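Local coordinates for protein extracellular ligand-binding receptor (Desulfitobacterium hafniense, PDB 4Q6B) that binds leucine between its two lobes and probably serves as the substrate-binding component of an ABC transporter for amino acids, at residues V15-A20 with K52-A57; D23-A27 with Q280-A286. All coordinates share one frame; numbering follows the deposited sequence.

Contact 1. Residues V15-A20 with K52-A57; sequences VAWPFA and KADDEA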
loop_
_atom_site.group_PDB
_atom_site.type_symbol
_atom_site.label_atom_id
_atom_site.label_comp_id
_atom_site.label_asym_id
_atom_site.label_seq_id
_atom_site.Cartn_x
_atom_site.Cartn_y
_atom_site.Cartn_z
ATOM N N VAL A 15 -6.407 0.701 15.944
ATOM C CA VAL A 15 -5.821 0.084 14.747
ATOM C C VAL A 15 -6.798 -1.014 14.324
ATOM O O VAL A 15 -7.182 -1.849 15.143
ATOM C CB VAL A 15 -4.431 -0.563 14.996
ATOM C CG1 VAL A 15 -3.872 -1.092 13.672
ATOM C CG2 VAL A 15 -3.446 0.479 15.702
ATOM N N ALA A 16 -7.150 -1.032 13.035
ATOM C CA ALA A 16 -8.041 -2.054 12.467
ATOM C C ALA A 16 -7.262 -2.762 11.354
ATOM O O ALA A 16 -6.815 -2.103 10.386
ATOM C CB ALA A 16 -9.289 -1.384 11.902
ATOM N N TRP A 17 -7.081 -4.094 11.473
ATOM C CA TRP A 17 -6.227 -4.845 10.548
ATOM C C TRP A 17 -6.586 -6.296 10.618
ATOM O O TRP A 17 -7.144 -6.714 11.619
ATOM C CB TRP A 17 -4.739 -4.709 10.981
ATOM C CG TRP A 17 -3.716 -5.038 9.934
ATOM C CD1 TRP A 17 -2.929 -6.137 9.893
ATOM C CD2 TRP A 17 -3.325 -4.205 8.830
ATOM N NE1 TRP A 17 -2.056 -6.070 8.789
ATOM C CE2 TRP A 17 -2.289 -4.884 8.138
ATOM C CE3 TRP A 17 -3.742 -2.932 8.379
ATOM C CZ2 TRP A 17 -1.654 -4.334 7.000
ATOM C CZ3 TRP A 17 -3.119 -2.389 7.256
ATOM C CH2 TRP A 17 -2.097 -3.093 6.584
ATOM N N PRO A 18 -6.310 -7.073 9.558
ATOM C CA PRO A 18 -6.594 -8.500 9.679
ATOM C C PRO A 18 -5.413 -9.179 10.388
ATOM O O PRO A 18 -4.668 -9.970 9.784
ATOM C CB PRO A 18 -6.721 -8.978 8.228
ATOM C CG PRO A 18 -6.811 -7.722 7.404
ATOM C CD PRO A 18 -6.072 -6.680 8.152
ATOM N N PHE A 19 -5.273 -8.898 11.686
ATOM C CA PHE A 19 -4.094 -9.303 12.447
ATOM C C PHE A 19 -3.861 -10.808 12.442
ATOM O O PHE A 19 -2.726 -11.285 12.204
ATOM C CB PHE A 19 -4.178 -8.825 13.909
ATOM C CG PHE A 19 -3.968 -7.342 14.085
ATOM C CD1 PHE A 19 -2.685 -6.791 13.936
ATOM C CD2 PHE A 19 -5.032 -6.506 14.417
ATOM C CE1 PHE A 19 -2.475 -5.431 14.108
ATOM C CE2 PHE A 19 -4.835 -5.144 14.591
ATOM C CZ PHE A 19 -3.551 -4.591 14.424
ATOM N N ALA A 20 -4.906 -11.573 12.714
ATOM C CA ALA A 20 -4.715 -13.008 12.835
ATOM C C ALA A 20 -4.420 -13.740 11.527
ATOM O O ALA A 20 -3.750 -14.786 11.528
ATOM C CB ALA A 20 -5.948 -13.654 13.556
ATOM N N LYS A 52 -6.125 -2.456 19.470
ATOM C CA LYS A 52 -6.097 -3.221 18.222
ATOM C C LYS A 52 -7.397 -3.993 18.022
ATOM O O LYS A 52 -7.874 -4.720 18.919
ATOM C CB LYS A 52 -4.880 -4.162 18.165
ATOM C CG LYS A 52 -3.514 -3.422 18.145
ATOM C CD LYS A 52 -2.305 -4.356 17.957
ATOM C CE LYS A 52 -1.929 -5.057 19.209
ATOM N NZ LYS A 52 -0.571 -5.648 18.987
ATOM N N ALA A 53 -7.972 -3.887 16.826
ATOM C CA ALA A 53 -9.166 -4.671 16.513
ATOM C C ALA A 53 -8.892 -5.419 15.215
ATOM O O ALA A 53 -8.329 -4.848 14.304
ATOM C CB ALA A 53 -10.377 -3.735 16.342
ATOM N N ASP A 54 -9.277 -6.689 15.149
ATOM C CA ASP A 54 -9.044 -7.537 13.973
ATOM C C ASP A 54 -10.273 -7.529 13.077
ATOM O O ASP A 54 -11.293 -8.105 13.454
ATOM C CB ASP A 54 -8.815 -8.974 14.477
ATOM C CG ASP A 54 -8.246 -9.887 13.420
ATOM O OD1 ASP A 54 -8.531 -9.696 12.216
ATOM O OD2 ASP A 54 -7.556 -10.866 13.788
ATOM N N ASP A 55 -10.194 -6.917 11.885
ATOM C CA ASP A 55 -11.382 -6.900 11.015
ATOM C C ASP A 55 -11.566 -8.138 10.147
ATOM O O ASP A 55 -12.549 -8.232 9.401
ATOM C CB ASP A 55 -11.483 -5.606 10.182
ATOM C CG ASP A 55 -10.451 -5.500 9.094
ATOM O OD1 ASP A 55 -9.715 -6.466 8.815
ATOM O OD2 ASP A 55 -10.354 -4.408 8.476
ATOM N N GLU A 56 -10.653 -9.106 10.299
ATOM C CA GLU A 56 -10.656 -10.353 9.545
ATOM C C GLU A 56 -10.789 -10.166 8.053
ATOM O O GLU A 56 -11.234 -11.126 7.387
ATOM C CB GLU A 56 -11.776 -11.303 10.017
ATOM C CG GLU A 56 -11.651 -11.741 11.494
ATOM C CD GLU A 56 -12.898 -12.451 12.054
ATOM O OE1 GLU A 56 -13.701 -13.022 11.278
ATOM O OE2 GLU A 56 -13.066 -12.450 13.296
ATOM N N ALA A 57 -10.413 -8.998 7.526
ATOM C CA ALA A 57 -10.642 -8.697 6.098
ATOM C C ALA A 57 -12.100 -8.922 5.662
ATOM O O ALA A 57 -12.392 -9.358 4.518
ATOM C CB ALA A 57 -9.680 -9.505 5.214
HETATM O O HOH W 1 -7.627 -3.557 8.152
#
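Asp54, at the end of strand 47-54, reaches across to Ala20 in the turn after strand 10-17. Its CB stays 4.0 Å from Trp17 O. With CG anti to the backbone N (chi1 -166°), the carboxylate is carried alongside the Pro18-Ala20 backbone, Asp54 CG lying 3.6 Å from Phe19 N. OD2 accepts from Ala20 N at 2.9 Å, met from above the carboxylate plane. OD1 accepts on its anti side from Glu56 N, an Asx turn as the strand ends, and sits 3.3 Å from Trp17 O, two acceptors and so no bond.

Behind this the strands pair in register, Val15 with Lys52, Ala16 with Ala53 and Trp17 with Asp54. Ala53 N donates to Val15 O (2.8 Å, 164° at the hydrogen), and Ala53 O accepts from Trp17 N; Trp17 O then receives Asp55 N from 57° out of its carbonyl plane, consistent with the ladder ending here. Phe19 folds back across this end: its CE2 comes 3.7 Å from Lys52 CB, the two side chains crossing at about a right angle, while Trp17 CB sits over the centre of one face of the Phe19 ring. Pro18 CG is 3.5 Å from Asp55 OD1, which accepts from Ala57 N in a second Asx turn. A water lies within hydrogen-bonding distance of both Ala16 O and Asp55 OD2, and OD2 is also bonded to His81.

The pairing joins strand 47-54, an edge of the five-stranded parallel sheet, to strand 10-17 in a beta-alpha-beta unit. Ala16 and Ala53 face helix 59-70, whereas Val15 packs on helix 26-39.

Contact 2. Residues D23-A27 with Q280-A286; sequences DDLFA and QPPTSYA. With LEU (leucine), chain B.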
loop_
_atom_site.group_PDB
_atom_site.type_symbol
_atom_site.label_atom_id
_atom_site.label_comp_id
_atom_site.label_asym_id
_atom_site.label_seq_id
_atom_site.Cartn_x
_atom_site.Cartn_y
_atom_site.Cartn_z
ATOM N N ASP A 23 0.685 -12.878 8.351
ATOM C CA ASP A 23 2.017 -12.923 8.944
ATOM C C ASP A 23 2.869 -11.827 8.339
ATOM O O ASP A 23 3.938 -12.113 7.801
ATOM C CB ASP A 23 2.715 -14.256 8.614
ATOM C CG ASP A 23 1.830 -15.470 8.836
ATOM O OD1 ASP A 23 1.697 -16.282 7.882
ATOM O OD2 ASP A 23 1.295 -15.627 9.962
ATOM N N ASP A 24 2.423 -10.585 8.430
ATOM C CA ASP A 24 3.079 -9.524 7.651
ATOM C C ASP A 24 3.917 -8.542 8.481
ATOM O O ASP A 24 4.320 -7.469 7.971
ATOM C CB ASP A 24 1.985 -8.765 6.907
ATOM C CG ASP A 24 0.994 -8.106 7.846
ATOM O OD1 ASP A 24 1.094 -8.285 9.109
ATOM O OD2 ASP A 24 0.122 -7.374 7.327
ATOM N N LEU A 25 4.130 -8.892 9.754
ATOM C CA LEU A 25 4.905 -8.061 10.693
ATOM C C LEU A 25 4.323 -6.670 10.908
ATOM O O LEU A 25 5.033 -5.754 11.332
ATOM C CB LEU A 25 6.392 -7.973 10.269
ATOM C CG LEU A 25 7.098 -9.318 10.228
ATOM C CD1 LEU A 25 8.543 -9.209 9.674
ATOM C CD2 LEU A 25 7.094 -9.974 11.630
ATOM N N PHE A 26 3.028 -6.506 10.659
ATOM C CA PHE A 26 2.441 -5.190 10.809
ATOM C C PHE A 26 2.404 -4.792 12.291
ATOM O O PHE A 26 2.820 -3.676 12.681
ATOM C CB PHE A 26 1.043 -5.186 10.213
ATOM C CG PHE A 26 0.378 -3.876 10.293
ATOM C CD1 PHE A 26 0.872 -2.780 9.594
ATOM C CD2 PHE A 26 -0.805 -3.739 11.037
ATOM C CE1 PHE A 26 0.220 -1.574 9.669
ATOM C CE2 PHE A 26 -1.452 -2.532 11.137
ATOM C CZ PHE A 26 -0.946 -1.438 10.434
ATOM N N ALA A 27 1.966 -5.730 13.134
ATOM C CA ALA A 27 1.919 -5.493 14.578
ATOM C C ALA A 27 3.286 -5.157 15.159
ATOM O O ALA A 27 3.379 -4.292 16.039
ATOM C CB ALA A 27 1.274 -6.705 15.328
ATOM N N GLN A 280 14.287 -10.468 12.423
ATOM C CA GLN A 280 14.103 -10.677 10.990
ATOM C C GLN A 280 13.919 -9.303 10.335
ATOM O O GLN A 280 13.663 -8.308 11.032
ATOM C CB GLN A 280 12.898 -11.589 10.740
ATOM C CG GLN A 280 11.657 -11.091 11.382
ATOM C CD GLN A 280 10.527 -12.131 11.446
ATOM O OE1 GLN A 280 10.218 -12.802 10.456
ATOM N NE2 GLN A 280 9.890 -12.244 12.616
ATOM N N PRO A 281 14.071 -9.227 9.003
ATOM C CA PRO A 281 13.965 -7.939 8.318
ATOM C C PRO A 281 12.534 -7.390 8.365
ATOM O O PRO A 281 11.598 -8.189 8.353
ATOM C CB PRO A 281 14.274 -8.302 6.868
ATOM C CG PRO A 281 14.991 -9.590 6.927
ATOM C CD PRO A 281 14.339 -10.315 8.047
ATOM N N PRO A 282 12.376 -6.071 8.410
ATOM C CA PRO A 282 10.994 -5.568 8.361
ATOM C C PRO A 282 10.394 -5.712 6.963
ATOM O O PRO A 282 11.124 -5.696 5.962
ATOM C CB PRO A 282 11.138 -4.088 8.720
ATOM C CG PRO A 282 12.554 -3.731 8.265
ATOM C CD PRO A 282 13.373 -4.984 8.548
ATOM N N THR A 283 9.073 -5.851 6.908
ATOM C CA THR A 283 8.319 -5.823 5.652
ATOM C C THR A 283 7.903 -4.380 5.311
ATOM O O THR A 283 8.012 -3.465 6.143
ATOM C CB THR A 283 7.030 -6.621 5.812
ATOM O OG1 THR A 283 6.285 -6.101 6.937
ATOM C CG2 THR A 283 7.329 -8.093 6.081
ATOM N N SER A 284 7.410 -4.179 4.089
ATOM C CA SER A 284 6.854 -2.873 3.705
ATOM C C SER A 284 5.677 -2.462 4.620
ATOM O O SER A 284 5.477 -1.277 4.897
ATOM C CB SER A 284 6.407 -2.932 2.243
ATOM O OG SER A 284 5.316 -3.834 2.096
ATOM N N TYR A 285 4.888 -3.433 5.065
ATOM C CA TYR A 285 3.785 -3.111 5.993
ATOM C C TYR A 285 4.241 -2.725 7.404
ATOM O O TYR A 285 3.649 -1.807 8.025
ATOM C CB TYR A 285 2.792 -4.292 6.059
ATOM C CG TYR A 285 2.271 -4.604 4.675
ATOM C CD1 TYR A 285 1.429 -3.728 4.019
ATOM C CD2 TYR A 285 2.749 -5.720 3.988
ATOM C CE1 TYR A 285 0.984 -4.007 2.708
ATOM C CE2 TYR A 285 2.330 -5.998 2.704
ATOM C CZ TYR A 285 1.449 -5.139 2.067
ATOM O OH TYR A 285 1.053 -5.445 0.774
ATOM N N ALA A 286 5.313 -3.387 7.891
ATOM C CA ALA A 286 5.915 -2.978 9.171
ATOM C C ALA A 286 6.368 -1.528 9.050
ATOM O O ALA A 286 6.185 -0.730 9.984
ATOM C CB ALA A 286 7.119 -3.809 9.489
HETATM N N LEU B . -3.518 -2.546 -1.732
HETATM C CA LEU B . -4.579 -3.495 -1.379
HETATM C C LEU B . -5.928 -2.798 -1.328
HETATM O O LEU B . -6.958 -3.431 -1.136
HETATM C CB LEU B . -4.261 -4.133 -0.026
HETATM C CG LEU B . -3.012 -4.976 -0.308
HETATM C CD1 LEU B . -1.953 -4.729 0.726
HETATM C CD2 LEU B . -3.294 -6.464 -0.464
HETATM O OXT LEU B . -5.978 -1.575 -1.525
#
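Thr283 and Leu25 meet at the starts of two helices, each residue occupying an N-cap position. Thr283 OG1, placed between its own backbone N and carbonyl carbon (chi1 55°), donates to Asp24 O at 2.6 Å, the donor tilted 31° from the carbonyl plane. The same oxygen accepts from Ala286 N at 3.0 Å, so one hydroxyl caps its helix and ties it to the 23-27 segment. A valine in place of Thr283 would probably leave Asp24 O without this donor and Ala286 N without its capping acceptor.

Leu25 and Gln280 approach from opposite directions: the leucine's CD2 lies 3.7 Å from Gln280 NE2, and its CD1 rests 3.5 Å from Pro281 O. At the other end of the contact Phe26 turns its ring edge to the backbone, with CD1 3.3 Å from Tyr285 O and that oxygen in the ring plane. Between them Ala286 CB fits against Leu25 O at 3.4 Å. Asp24 OD1 accepts from Phe26 N in an Asx turn, while its OD2 bonds to Trp17. Tyr285 runs on to the ligand pocket, where its OH comes 3.1 Å from CD1 of the bound leucine, a contact with the hydrocarbon end of the ligand.

The first turn of helix 26-39 thus lies against that of helix 284-301, and helix 265-278 packs on the latter through Phe274, which touches Ala286.

How the contacts relate
From the N terminus, strand 10-17 enters contact 1, and the chain passes at once through 23-27, the first half of contact 2, into helix 26-39. Strand 47-54 then returns to close contact 1, completing a beta-alpha-beta crossover with 31 residues between its segments. Contact 2 closes much later, when the chain reaches 280-286, with 252 residues between its segments, so the two contacts cross: one local, one spanning most of the chain. Their centres are 15 Å apart, yet they touch directly, since the Trp17 and Phe26 rings stack and Val15 packs on Phe26. Together they tie the edge of the parallel sheet to helix 284-301 beside the leucine pocket.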